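Local coordinates for protein exotoxin type A (Streptococcus pyogenes phage T12, PDB 1FNU) that acts as a superantigen toxin that, like its staphylococcal and streptococcal relatives, probably cross-links MHC class II molecules and T-cell receptors, at residues F23-D28 with Q158-G163; F186-E191 with S195-I200; N156-L159 with S165-E168. All blocks are in the same frame, centred on the assembly; numbering follows the deposited sequence.

Contact 1 of 3, residues F23-D28 with Q158-G163; sequences FLYEGD and QLYTNG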
loop_
_atom_site.group_PDB
_atom_site.type_symbol
_atom_site.label_atom_id
_atom_site.label_comp_id
_atom_site.label_asym_id
_atom_site.label_seq_id
_atom_site.Cartn_x
_atom_site.Cartn_y
_atom_site.Cartn_z
ATOM N N PHE A 23 19.850 6.036 7.978
ATOM C CA PHE A 23 19.166 5.365 9.085
ATOM C C PHE A 23 19.254 3.812 9.037
ATOM O O PHE A 23 19.129 3.191 10.079
ATOM C CB PHE A 23 17.690 5.861 9.160
ATOM C CG PHE A 23 17.545 7.275 9.674
ATOM C CD1 PHE A 23 17.681 7.528 11.046
ATOM C CD2 PHE A 23 17.209 8.342 8.785
ATOM C CE1 PHE A 23 17.476 8.824 11.571
ATOM C CE2 PHE A 23 17.010 9.633 9.253
ATOM C CZ PHE A 23 17.139 9.897 10.672
ATOM N N LEU A 24 19.510 3.244 7.862
ATOM C CA LEU A 24 19.635 1.799 7.674
ATOM C C LEU A 24 20.966 1.317 8.317
ATOM O O LEU A 24 21.030 0.295 8.980
ATOM C CB LEU A 24 19.696 1.440 6.178
ATOM C CG LEU A 24 18.524 1.673 5.197
ATOM C CD1 LEU A 24 18.925 1.289 3.745
ATOM C CD2 LEU A 24 17.257 0.916 5.740
ATOM N N TYR A 25 22.024 2.099 8.167
ATOM C CA TYR A 25 23.323 1.693 8.678
ATOM C C TYR A 25 23.775 2.256 10.027
ATOM O O TYR A 25 24.732 1.722 10.675
ATOM C CB TYR A 25 24.369 1.926 7.605
ATOM C CG TYR A 25 24.113 1.050 6.362
ATOM C CD1 TYR A 25 24.426 -0.316 6.374
ATOM C CD2 TYR A 25 23.581 1.591 5.201
ATOM C CE1 TYR A 25 24.240 -1.153 5.249
ATOM C CE2 TYR A 25 23.376 0.810 4.063
ATOM C CZ TYR A 25 23.709 -0.567 4.078
ATOM O OH TYR A 25 23.490 -1.322 2.960
ATOM N N GLU A 26 23.118 3.323 10.437
ATOM C CA GLU A 26 23.372 3.894 11.747
ATOM C C GLU A 26 22.523 3.065 12.736
ATOM O O GLU A 26 22.940 2.857 13.865
ATOM C CB GLU A 26 22.906 5.318 11.797
ATOM C CG GLU A 26 22.909 5.951 13.223
ATOM C CD GLU A 26 24.285 6.010 13.832
ATOM O OE1 GLU A 26 25.266 6.061 13.059
ATOM O OE2 GLU A 26 24.397 6.019 15.087
ATOM N N GLY A 27 21.349 2.597 12.328
ATOM C CA GLY A 27 20.482 1.804 13.224
ATOM C C GLY A 27 21.050 0.403 13.487
ATOM O O GLY A 27 22.077 0.051 12.884
ATOM N N ASP A 28 20.471 -0.333 14.443
ATOM C CA ASP A 28 20.905 -1.675 14.746
ATOM C C ASP A 28 20.398 -2.635 13.677
ATOM O O ASP A 28 19.401 -2.366 12.991
ATOM C CB ASP A 28 20.359 -2.151 16.087
ATOM C CG ASP A 28 20.967 -1.417 17.204
ATOM O OD1 ASP A 28 22.123 -1.031 17.000
ATOM O OD2 ASP A 28 20.333 -1.187 18.231
ATOM N N GLN A 158 32.211 9.515 9.018
ATOM C CA GLN A 158 31.241 10.252 8.271
ATOM C C GLN A 158 30.739 9.681 6.965
ATOM O O GLN A 158 30.402 10.470 6.081
ATOM C CB GLN A 158 31.804 11.617 7.943
ATOM C CG GLN A 158 31.507 12.564 9.008
ATOM C CD GLN A 158 32.771 13.061 9.583
ATOM O OE1 GLN A 158 33.097 14.298 9.471
ATOM N NE2 GLN A 158 33.541 12.139 10.222
ATOM N N LEU A 159 30.651 8.361 6.831
ATOM C CA LEU A 159 30.215 7.772 5.557
ATOM C C LEU A 159 28.799 8.240 5.228
ATOM O O LEU A 159 28.493 8.510 4.079
ATOM C CB LEU A 159 30.271 6.214 5.601
ATOM C CG LEU A 159 29.610 5.463 4.435
ATOM C CD1 LEU A 159 30.110 5.989 3.131
ATOM C CD2 LEU A 159 29.871 3.961 4.504
ATOM N N TYR A 160 27.939 8.248 6.227
ATOM C CA TYR A 160 26.553 8.719 6.046
ATOM C C TYR A 160 26.216 9.698 7.201
ATOM O O TYR A 160 26.840 9.648 8.305
ATOM C CB TYR A 160 25.533 7.529 6.055
ATOM C CG TYR A 160 25.716 6.419 5.004
ATOM C CD1 TYR A 160 25.704 6.688 3.640
ATOM C CD2 TYR A 160 25.927 5.080 5.384
ATOM C CE1 TYR A 160 25.893 5.693 2.699
ATOM C CE2 TYR A 160 26.114 4.060 4.415
ATOM C CZ TYR A 160 26.092 4.374 3.077
ATOM O OH TYR A 160 26.265 3.416 2.108
ATOM N N THR A 161 25.279 10.618 6.958
ATOM C CA THR A 161 24.831 11.488 8.028
ATOM C C THR A 161 23.337 11.693 7.760
ATOM O O THR A 161 22.833 11.301 6.754
ATOM C CB THR A 161 25.461 12.937 8.030
ATOM O OG1 THR A 161 24.920 13.652 6.939
ATOM C CG2 THR A 161 27.042 12.975 7.877
ATOM N N ASN A 162 22.645 12.335 8.680
ATOM C CA ASN A 162 21.260 12.669 8.438
ATOM C C ASN A 162 21.451 13.923 7.511
ATOM O O ASN A 162 21.295 15.067 7.923
ATOM C CB ASN A 162 20.577 13.038 9.754
ATOM C CG ASN A 162 19.120 13.350 9.558
ATOM O OD1 ASN A 162 18.570 13.076 8.512
ATOM N ND2 ASN A 162 18.483 13.914 10.574
ATOM N N GLY A 163 21.781 13.671 6.257
ATOM C CA GLY A 163 22.105 14.732 5.328
ATOM C C GLY A 163 23.095 14.197 4.306
ATOM O O GLY A 163 23.060 13.004 4.038
#
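Two buried tyrosine rings, Tyr25 and Tyr160, lie nearly parallel yet hardly overlap: their planes are 20° apart, but the centroids are 5.7 Å from each other, so the rings are slid past one another rather than stacked. Their closest atoms are Tyr25 CD2 and Tyr160 CE2, 3.6 Å apart, in an oblique approach. In both residues CG stands anti to the carbonyl carbon (chi1 -63° in Tyr25), and the two rings run side by side with their hydroxyls leading the same way. Those hydroxyls are anchored elsewhere: Tyr25 OH pairs with Tyr201 OH, and Tyr160 OH with the carbonyl of Phe186. One face of the Tyr160 ring is covered by its own neighbour, Leu159, whose CG sits 3.7 Å above the plane and over the centre. The touch between the tyrosines is thus purely apolar, while their polar ends tie into other parts of the chain.

Nearer the surface, Asn162 reaches Phe23 with its amide. The closest pair is Asn162 OD1 and Phe23 CE2, whose 3.9 Å separation makes this a loose touch; the amide and ring planes are turned 63° apart. Asn162 is the centre of an inverse gamma turn, which bends the loop beside the helix. Arg95 of the second subunit makes a cation-pi contact with the Phe23 ring. Joining helix 19-26 to the loop after helix 142-157, the arrangement belongs to the interface between the OB-fold and beta-grasp domains that characterises this superantigen family.

Contact 2 of 3, residues F186-E191 with S195-I200; sequences FFPEPE and SKYLMI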
loop_
_atom_site.group_PDB
_atom_site.type_symbol
_atom_site.label_atom_id
_atom_site.label_comp_id
_atom_site.label_asym_id
_atom_site.label_seq_id
_atom_site.Cartn_x
_atom_site.Cartn_y
_atom_site.Cartn_z
ATOM N N PHE A 186 28.002 1.839 -2.285
ATOM C CA PHE A 186 27.533 2.437 -1.048
ATOM C C PHE A 186 26.379 3.410 -1.279
ATOM O O PHE A 186 25.692 3.766 -0.346
ATOM C CB PHE A 186 28.633 3.183 -0.284
ATOM C CG PHE A 186 29.645 2.285 0.438
ATOM C CD1 PHE A 186 29.400 0.939 0.652
ATOM C CD2 PHE A 186 30.782 2.843 1.014
ATOM C CE1 PHE A 186 30.239 0.140 1.428
ATOM C CE2 PHE A 186 31.665 2.046 1.822
ATOM C CZ PHE A 186 31.377 0.675 2.023
ATOM N N PHE A 187 26.179 3.828 -2.522
ATOM C CA PHE A 187 25.154 4.804 -2.824
ATOM C C PHE A 187 24.095 4.339 -3.813
ATOM O O PHE A 187 24.387 3.660 -4.789
ATOM C CB PHE A 187 25.826 6.111 -3.337
ATOM C CG PHE A 187 26.741 6.734 -2.342
ATOM C CD1 PHE A 187 26.247 7.276 -1.163
ATOM C CD2 PHE A 187 28.094 6.729 -2.531
ATOM C CE1 PHE A 187 27.105 7.809 -0.143
ATOM C CE2 PHE A 187 28.988 7.264 -1.512
ATOM C CZ PHE A 187 28.484 7.791 -0.330
ATOM N N PRO A 188 22.821 4.736 -3.570
ATOM C CA PRO A 188 21.669 4.406 -4.393
ATOM C C PRO A 188 21.579 5.316 -5.624
ATOM O O PRO A 188 22.331 6.291 -5.728
ATOM C CB PRO A 188 20.496 4.716 -3.438
ATOM C CG PRO A 188 20.951 5.989 -2.808
ATOM C CD PRO A 188 22.374 5.489 -2.369
ATOM N N GLU A 189 20.620 5.018 -6.525
ATOM C CA GLU A 189 20.331 5.913 -7.648
ATOM C C GLU A 189 19.720 7.208 -6.988
ATOM O O GLU A 189 19.327 7.200 -5.792
ATOM C CB GLU A 189 19.368 5.296 -8.676
ATOM C CG GLU A 189 18.108 4.762 -8.138
ATOM C CD GLU A 189 17.155 4.347 -9.234
ATOM O OE1 GLU A 189 17.587 4.103 -10.404
ATOM O OE2 GLU A 189 15.951 4.281 -8.899
ATOM N N PRO A 190 19.608 8.323 -7.761
ATOM C CA PRO A 190 19.093 9.580 -7.217
ATOM C C PRO A 190 17.761 9.559 -6.483
ATOM O O PRO A 190 17.678 10.041 -5.371
ATOM C CB PRO A 190 19.173 10.503 -8.447
ATOM C CG PRO A 190 20.341 9.956 -9.196
ATOM C CD PRO A 190 19.887 8.498 -9.192
ATOM N N GLU A 191 16.722 9.016 -7.105
ATOM C CA GLU A 191 15.430 8.877 -6.458
ATOM C C GLU A 191 15.284 7.352 -6.299
ATOM O O GLU A 191 15.242 6.565 -7.286
ATOM C CB GLU A 191 14.340 9.489 -7.328
ATOM C CG GLU A 191 14.609 10.969 -7.534
ATOM C CD GLU A 191 14.744 11.298 -9.038
ATOM O OE1 GLU A 191 13.666 11.302 -9.796
ATOM O OE2 GLU A 191 15.955 11.497 -9.478
ATOM N N SER A 195 13.717 -0.296 -0.084
ATOM C CA SER A 195 13.330 -1.631 -0.513
ATOM C C SER A 195 14.085 -2.053 -1.792
ATOM O O SER A 195 14.516 -3.198 -1.901
ATOM C CB SER A 195 11.820 -1.676 -0.792
ATOM O OG SER A 195 11.446 -2.960 -1.252
ATOM N N LYS A 196 14.149 -1.152 -2.766
ATOM C CA LYS A 196 14.838 -1.438 -4.012
ATOM C C LYS A 196 16.390 -1.531 -3.855
ATOM O O LYS A 196 17.008 -2.472 -4.350
ATOM C CB LYS A 196 14.466 -0.407 -5.092
ATOM C CG LYS A 196 15.402 0.835 -5.013
ATOM C CD LYS A 196 15.436 1.958 -6.195
ATOM C CE LYS A 196 15.620 1.366 -7.661
ATOM N NZ LYS A 196 16.933 0.527 -7.985
ATOM N N TYR A 197 16.958 -0.615 -3.065
ATOM C CA TYR A 197 18.368 -0.505 -2.775
ATOM C C TYR A 197 18.858 -1.768 -2.070
ATOM O O TYR A 197 19.940 -2.293 -2.402
ATOM C CB TYR A 197 18.680 0.644 -1.793
ATOM C CG TYR A 197 20.164 0.749 -1.475
ATOM C CD1 TYR A 197 21.074 1.123 -2.470
ATOM C CD2 TYR A 197 20.671 0.283 -0.247
ATOM C CE1 TYR A 197 22.425 1.009 -2.283
ATOM C CE2 TYR A 197 22.016 0.173 -0.056
ATOM C CZ TYR A 197 22.893 0.528 -1.085
ATOM O OH TYR A 197 24.257 0.400 -0.892
ATOM N N LEU A 198 18.071 -2.283 -1.115
ATOM C CA LEU A 198 18.541 -3.413 -0.314
ATOM C C LEU A 198 18.611 -4.783 -1.030
ATOM O O LEU A 198 19.141 -5.782 -0.492
ATOM C CB LEU A 198 17.733 -3.437 1.025
ATOM C CG LEU A 198 18.105 -2.278 2.017
ATOM C CD1 LEU A 198 17.179 -2.263 3.211
ATOM C CD2 LEU A 198 19.573 -2.505 2.538
ATOM N N MET A 199 18.146 -4.781 -2.270
ATOM C CA MET A 199 18.146 -5.951 -3.100
ATOM C C MET A 199 19.604 -6.303 -3.383
ATOM O O MET A 199 19.831 -7.361 -3.892
ATOM C CB MET A 199 17.305 -5.737 -4.371
ATOM C CG MET A 199 15.779 -5.704 -4.068
ATOM S SD MET A 199 14.720 -5.270 -5.522
ATOM C CE MET A 199 14.822 -6.627 -6.464
ATOM N N ILE A 200 20.590 -5.471 -3.030
ATOM C CA ILE A 200 21.974 -5.974 -3.199
ATOM C C ILE A 200 22.230 -7.212 -2.300
ATOM O O ILE A 200 23.202 -7.950 -2.507
ATOM C CB ILE A 200 23.043 -4.876 -2.849
ATOM C CG1 ILE A 200 22.730 -4.330 -1.454
ATOM C CG2 ILE A 200 23.085 -3.817 -4.033
ATOM C CD1 ILE A 200 23.814 -3.530 -0.773
HETATM O O HOH W 1 18.963 2.098 -5.817
#
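Within the beta-grasp domain, the loop that follows strand 182-185 folds back against the short helix 194-197, and Tyr197 lies along the backbone from Phe186 to Pro188. With CG anti to the backbone N (chi1 179°), the tyrosine leaves the helix toward the loop and lies against three consecutive residues. Its CD1 packs on Pro188 CB at 3.8 Å, CE1 lies 4.0 Å from Phe187 C, and the hydroxyl ends near the carbonyl of Phe186 without bonding to it. That hydroxyl is instead held by the Asp185 carbonyl and by Arg150 NH1, which fix the far end of the ring. Ile21 of helix 19-26 touches both Pro188 and Tyr197, so this buried packing also borders the N-terminal helix.

Toward the third subunit, Glu189 and Lys196 cross at about a right angle. The carboxylate meets the aliphatic part of the lysine first: Glu189 OE2 is 3.2 Å from Lys196 CE, whereas the salt bridge from OE2 to NZ is long, at 4.0 Å. In the lysine chain chi3 (-51°) brings CE to the carboxylate, and the further bend at chi4 (-60°) leaves NZ at that longer distance. A stronger partner of Glu189 OE2 is His44 ND1 of the third subunit, so the charge serves the assembly too. Between the two segments a water accepts two weak hydrogen bonds, from Glu189 N and from Lys196 NZ, each 3.4 Å long.

Contact 3 of 3, residues N156-L159 with S165-E168; sequences NKQL and SKYE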
loop_
_atom_site.group_PDB
_atom_site.type_symbol
_atom_site.label_atom_id
_atom_site.label_comp_id
_atom_site.label_asym_id
_atom_site.label_seq_id
_atom_site.Cartn_x
_atom_site.Cartn_y
_atom_site.Cartn_z
ATOM N N ASN A 156 32.538 6.636 12.465
ATOM C CA ASN A 156 33.868 7.174 12.664
ATOM C C ASN A 156 34.363 7.995 11.512
ATOM O O ASN A 156 35.145 8.848 11.728
ATOM C CB ASN A 156 34.863 6.054 12.934
ATOM C CG ASN A 156 34.592 5.326 14.221
ATOM O OD1 ASN A 156 35.108 5.691 15.263
ATOM N ND2 ASN A 156 33.752 4.303 14.162
ATOM N N LYS A 157 33.931 7.764 10.286
ATOM C CA LYS A 157 34.484 8.551 9.205
ATOM C C LYS A 157 33.381 9.334 8.417
ATOM O O LYS A 157 33.555 9.760 7.280
ATOM C CB LYS A 157 35.291 7.609 8.272
ATOM C CG LYS A 157 36.525 6.891 8.962
ATOM C CD LYS A 157 37.723 7.928 9.203
ATOM C CE LYS A 157 38.703 7.508 10.449
ATOM N NZ LYS A 157 38.191 7.774 11.833
ATOM N N GLN A 158 32.211 9.515 9.018
ATOM C CA GLN A 158 31.241 10.252 8.271
ATOM C C GLN A 158 30.739 9.681 6.965
ATOM O O GLN A 158 30.402 10.470 6.081
ATOM C CB GLN A 158 31.804 11.617 7.943
ATOM C CG GLN A 158 31.507 12.564 9.008
ATOM C CD GLN A 158 32.771 13.061 9.583
ATOM O OE1 GLN A 158 33.097 14.298 9.471
ATOM N NE2 GLN A 158 33.541 12.139 10.222
ATOM N N LEU A 159 30.651 8.361 6.831
ATOM C CA LEU A 159 30.215 7.772 5.557
ATOM C C LEU A 159 28.799 8.240 5.228
ATOM O O LEU A 159 28.493 8.510 4.079
ATOM C CB LEU A 159 30.271 6.214 5.601
ATOM C CG LEU A 159 29.610 5.463 4.435
ATOM C CD1 LEU A 159 30.110 5.989 3.131
ATOM C CD2 LEU A 159 29.871 3.961 4.504
ATOM N N SER A 165 26.771 12.831 2.563
ATOM C CA SER A 165 27.935 12.053 3.012
ATOM C C SER A 165 29.192 12.844 2.756
ATOM O O SER A 165 29.192 13.668 1.896
ATOM C CB SER A 165 28.046 10.760 2.183
ATOM O OG SER A 165 29.335 10.123 2.313
ATOM N N LYS A 166 30.275 12.588 3.493
ATOM C CA LYS A 166 31.566 13.267 3.207
ATOM C C LYS A 166 32.153 12.724 1.854
ATOM O O LYS A 166 32.990 13.385 1.178
ATOM C CB LYS A 166 32.539 12.990 4.391
ATOM C CG LYS A 166 33.936 13.539 4.255
ATOM C CD LYS A 166 34.569 13.356 5.611
ATOM C CE LYS A 166 36.103 13.283 5.582
ATOM N NZ LYS A 166 36.527 13.406 7.009
ATOM N N TYR A 167 31.685 11.552 1.417
ATOM C CA TYR A 167 32.192 10.926 0.195
ATOM C C TYR A 167 31.291 11.063 -1.013
ATOM O O TYR A 167 30.072 11.075 -0.881
ATOM C CB TYR A 167 32.473 9.446 0.473
ATOM C CG TYR A 167 33.400 9.330 1.642
ATOM C CD1 TYR A 167 34.703 9.819 1.560
ATOM C CD2 TYR A 167 32.923 8.946 2.893
ATOM C CE1 TYR A 167 35.514 9.948 2.717
ATOM C CE2 TYR A 167 33.725 9.077 4.071
ATOM C CZ TYR A 167 35.001 9.588 3.939
ATOM O OH TYR A 167 35.722 9.832 5.046
ATOM N N GLU A 168 31.901 11.153 -2.188
ATOM C CA GLU A 168 31.160 11.282 -3.433
ATOM C C GLU A 168 30.825 9.889 -3.958
ATOM O O GLU A 168 29.738 9.636 -4.434
ATOM C CB GLU A 168 32.016 12.084 -4.446
ATOM C CG GLU A 168 31.361 12.354 -5.795
ATOM C CD GLU A 168 30.112 13.221 -5.715
ATOM O OE1 GLU A 168 29.649 13.640 -4.619
ATOM O OE2 GLU A 168 29.557 13.488 -6.791
#
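Ser165 and Tyr167 hold the backbone of Lys157 to Leu159 firmly on the inner side of this contact, whereas Gln158 and Lys166 meet more loosely toward solvent. On the inner side Ser165 OG donates to Leu159 O at 2.5 Å, a short bond whose exact length deserves caution, and approaches from above the carbonyl plane. The same OG accepts from Tyr167 N at 2.9 Å, so the hydroxyl is both donor and acceptor, which would hold its orientation. Tyr167 then reaches back along the segment: its OH donates to Lys157 O at 3.1 Å, lying in the carbonyl plane on a lone pair, with a C=O...donor angle of 141°. Leu159 fits against the edge of the ring, its CA in the ring plane and 4.0 Å from Tyr167 CD2. The CD1 branch of Leu159 adds an apolar touch to the same ring carbon. Leu218 of strand 212-219 also packs on Tyr167.

The outer side is held by less. Lys166 N makes a weak 3.3 Å bond to Gln158 O. Gln158 CB touches Lys166 CB at 3.9 Å and, farther out, CD, and the extended lysine chain runs on past Lys157 O. Gln158 has positive phi (63°) where the chain leaves helical geometry. The arrangement is a connecting loop pinned by these cross-bonds, with an ST turn at Ser165 on its returning limb, leading from helix 142-157 into strand 169-176 of the beta-grasp domain.

In the fold
Contacts 1 and 3 lie about 10 Å apart between centres and share Gln158 and Leu159, the start of the loop after helix 142-157: contact 3 closes that loop on itself, while contact 1 presses it against helix 19-26. Contact 2 follows later in the chain, about 14 Å from contact 1 and 17 Å from contact 3. Its Phe186 and Phe187 bridge the group: Phe186 packs on Leu159, and Phe187 on Tyr160 and Ser165. Contacts 2 and 3 belong to the beta-grasp domain, whereas contact 1 also involves helix 19-26, which belongs with the OB-fold part. Together they connect successive beta-grasp loops with helix 19-26, which meets them in contact 1 and where Tyr25 touches Tyr197.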